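Local coordinates for eukaryotic peptide chain release factor GTP-binding subunit (Schizosaccharomyces pombe, PDB 1R5B), which is a GTP-binding subunit of the eukaryotic peptide chain release factor (eRF3), with an EF-Tu-like GTP-binding domain and two beta domains, at residues Val44-Gly50 with Ala145-Val151. Coordinates in Å, arbitrary orientation, origin at the centre of the assembly. Numbering follows the deposited sequence.
Sequences VNIVFIG and ADIGVLV
Neighbouring strands of a P-loop GTP-binding domain illustrate parallel pairing: alternate residues (Val47, Ile49) give both N and O to residues flanking their opposite number, while side chains alternate between faces. Extended strands 44-50 and 147-151 run at 26°, axes 4.6 Å apart, pairing Ile46 with Ile147, Phe48 with Val149 and Ile49 with Leu150. In the entering loop Ala145 CB packs 3.6 Å from Val47 CG1. Asp146 (chi1 m, phi/psi -88/-34) leaves extended geometry: its OD2 accepts Asn45 N (2.9 Å) and salt-bridges Arg268; its N donates to Asn45 O (2.7 Å). Ile147 N shares Asn45 O (3.2 Å); Ile147 O receives Val47 N (3.0 Å). Gly148, in register with Val47, has CA 3.5 Å from Val47 O, a CA-H...O contact. Val149 (chi1 t) turns N to Val47 O (3.0 Å) and O to Ile49 N (2.8 Å); its CB sits 4.1 Å from the Phe48 ring centroid (chi1 m, chi2 75°), CH-pi. Leu150 and Ile49 face helix 169-178; Ile46, Phe48, Ile147, Val149 and Val151 share the opposite face, where helix 56-66, reached from Gly50 through probably the Walker A loop, meets Phe48 and Val151. Val151 N bonds Ile49 O (2.8 Å), its CG2 4.0 Å from Phe48 CD2.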
loop_
_atom_site.group_PDB
_atom_site.type_symbol
_atom_site.label_atom_id
_atom_site.label_comp_id
_atom_site.label_asym_id
_atom_site.label_seq_id
_atom_site.Cartn_x
_atom_site.Cartn_y
_atom_site.Cartn_z
ATOM N N VAL A 44 -1.353 0.801 7.517
ATOM C CA VAL A 44 -2.623 1.117 6.869
ATOM C C VAL A 44 -3.683 1.378 7.937
ATOM O O VAL A 44 -3.658 0.756 8.993
ATOM C CB VAL A 44 -3.070 -0.066 5.988
ATOM C CG1 VAL A 44 -4.363 0.227 5.288
ATOM C CG2 VAL A 44 -1.992 -0.374 4.975
ATOM N N ASN A 45 -4.584 2.318 7.672
ATOM C CA ASN A 45 -5.708 2.607 8.556
ATOM C C ASN A 45 -6.972 2.027 7.965
ATOM O O ASN A 45 -7.286 2.259 6.790
ATOM C CB ASN A 45 -5.906 4.116 8.712
ATOM C CG ASN A 45 -4.801 4.784 9.521
ATOM O OD1 ASN A 45 -4.584 5.984 9.400
ATOM N ND2 ASN A 45 -4.117 4.020 10.345
ATOM N N ILE A 46 -7.701 1.277 8.769
ATOM C CA ILE A 46 -8.918 0.606 8.321
ATOM C C ILE A 46 -10.044 0.890 9.289
ATOM O O ILE A 46 -9.843 0.920 10.504
ATOM C CB ILE A 46 -8.678 -0.909 8.157
ATOM C CG1 ILE A 46 -9.883 -1.579 7.501
ATOM C CG2 ILE A 46 -8.362 -1.564 9.484
ATOM C CD1 ILE A 46 -9.571 -2.953 6.955
ATOM N N VAL A 47 -11.227 1.129 8.751
ATOM C CA VAL A 47 -12.396 1.380 9.573
ATOM C C VAL A 47 -13.510 0.444 9.135
ATOM O O VAL A 47 -13.691 0.212 7.948
ATOM C CB VAL A 47 -12.843 2.847 9.500
ATOM C CG1 VAL A 47 -13.297 3.244 8.083
ATOM C CG2 VAL A 47 -13.938 3.112 10.501
ATOM N N PHE A 48 -14.227 -0.104 10.110
ATOM C CA PHE A 48 -15.345 -1.006 9.867
ATOM C C PHE A 48 -16.653 -0.289 10.186
ATOM O O PHE A 48 -16.764 0.403 11.193
ATOM C CB PHE A 48 -15.210 -2.266 10.725
ATOM C CG PHE A 48 -14.157 -3.204 10.244
ATOM C CD1 PHE A 48 -12.827 -2.924 10.446
ATOM C CD2 PHE A 48 -14.492 -4.357 9.567
ATOM C CE1 PHE A 48 -11.849 -3.785 9.990
ATOM C CE2 PHE A 48 -13.512 -5.221 9.112
ATOM C CZ PHE A 48 -12.194 -4.933 9.326
ATOM N N ILE A 49 -17.628 -0.466 9.301
ATOM C CA ILE A 49 -18.925 0.204 9.383
ATOM C C ILE A 49 -20.046 -0.825 9.249
ATOM O O ILE A 49 -19.917 -1.809 8.533
ATOM C CB ILE A 49 -19.040 1.255 8.257
ATOM C CG1 ILE A 49 -17.906 2.277 8.365
ATOM C CG2 ILE A 49 -20.392 1.960 8.299
ATOM C CD1 ILE A 49 -17.956 3.354 7.310
ATOM N N GLY A 50 -21.158 -0.580 9.929
ATOM C CA GLY A 50 -22.286 -1.497 9.888
ATOM C C GLY A 50 -23.070 -1.494 11.171
ATOM O O GLY A 50 -22.752 -0.757 12.104
ATOM N N ALA A 145 -9.122 7.138 7.071
ATOM C CA ALA A 145 -9.060 5.721 6.736
ATOM C C ALA A 145 -8.473 5.499 5.343
ATOM O O ALA A 145 -8.683 6.294 4.453
ATOM C CB ALA A 145 -10.446 5.118 6.811
ATOM N N ASP A 146 -7.717 4.423 5.184
ATOM C CA ASP A 146 -7.301 3.952 3.870
ATOM C C ASP A 146 -8.336 3.019 3.274
ATOM O O ASP A 146 -8.518 2.991 2.063
ATOM C CB ASP A 146 -5.976 3.202 3.951
ATOM C CG ASP A 146 -4.823 4.095 4.333
ATOM O OD1 ASP A 146 -4.588 5.107 3.651
ATOM O OD2 ASP A 146 -4.098 3.869 5.310
ATOM N N ILE A 147 -8.994 2.247 4.127
ATOM C CA ILE A 147 -9.916 1.205 3.708
ATOM C C ILE A 147 -11.174 1.285 4.567
ATOM O O ILE A 147 -11.086 1.410 5.775
ATOM C CB ILE A 147 -9.277 -0.180 3.895
ATOM C CG1 ILE A 147 -8.016 -0.348 3.036
ATOM C CG2 ILE A 147 -10.276 -1.279 3.565
ATOM C CD1 ILE A 147 -7.098 -1.482 3.528
ATOM N N GLY A 148 -12.335 1.232 3.939
ATOM C CA GLY A 148 -13.609 1.188 4.628
ATOM C C GLY A 148 -14.243 -0.148 4.326
ATOM O O GLY A 148 -14.297 -0.550 3.169
ATOM N N VAL A 149 -14.661 -0.858 5.366
ATOM C CA VAL A 149 -15.306 -2.153 5.212
ATOM C C VAL A 149 -16.727 -2.041 5.753
ATOM O O VAL A 149 -16.917 -1.811 6.951
ATOM C CB VAL A 149 -14.565 -3.264 5.966
ATOM C CG1 VAL A 149 -15.266 -4.611 5.738
ATOM C CG2 VAL A 149 -13.099 -3.358 5.515
ATOM N N LEU A 150 -17.716 -2.137 4.870
ATOM C CA LEU A 150 -19.119 -2.139 5.289
ATOM C C LEU A 150 -19.527 -3.591 5.519
ATOM O O LEU A 150 -19.468 -4.393 4.599
ATOM C CB LEU A 150 -20.002 -1.473 4.224
ATOM C CG LEU A 150 -21.516 -1.485 4.430
ATOM C CD1 LEU A 150 -21.893 -0.702 5.660
ATOM C CD2 LEU A 150 -22.217 -0.904 3.206
ATOM N N VAL A 151 -19.914 -3.931 6.749
ATOM C CA VAL A 151 -20.298 -5.305 7.096
ATOM C C VAL A 151 -21.802 -5.435 7.089
ATOM O O VAL A 151 -22.490 -4.733 7.821
ATOM C CB VAL A 151 -19.740 -5.722 8.463
ATOM C CG1 VAL A 151 -19.902 -7.218 8.675
ATOM C CG2 VAL A 151 -18.252 -5.337 8.566
#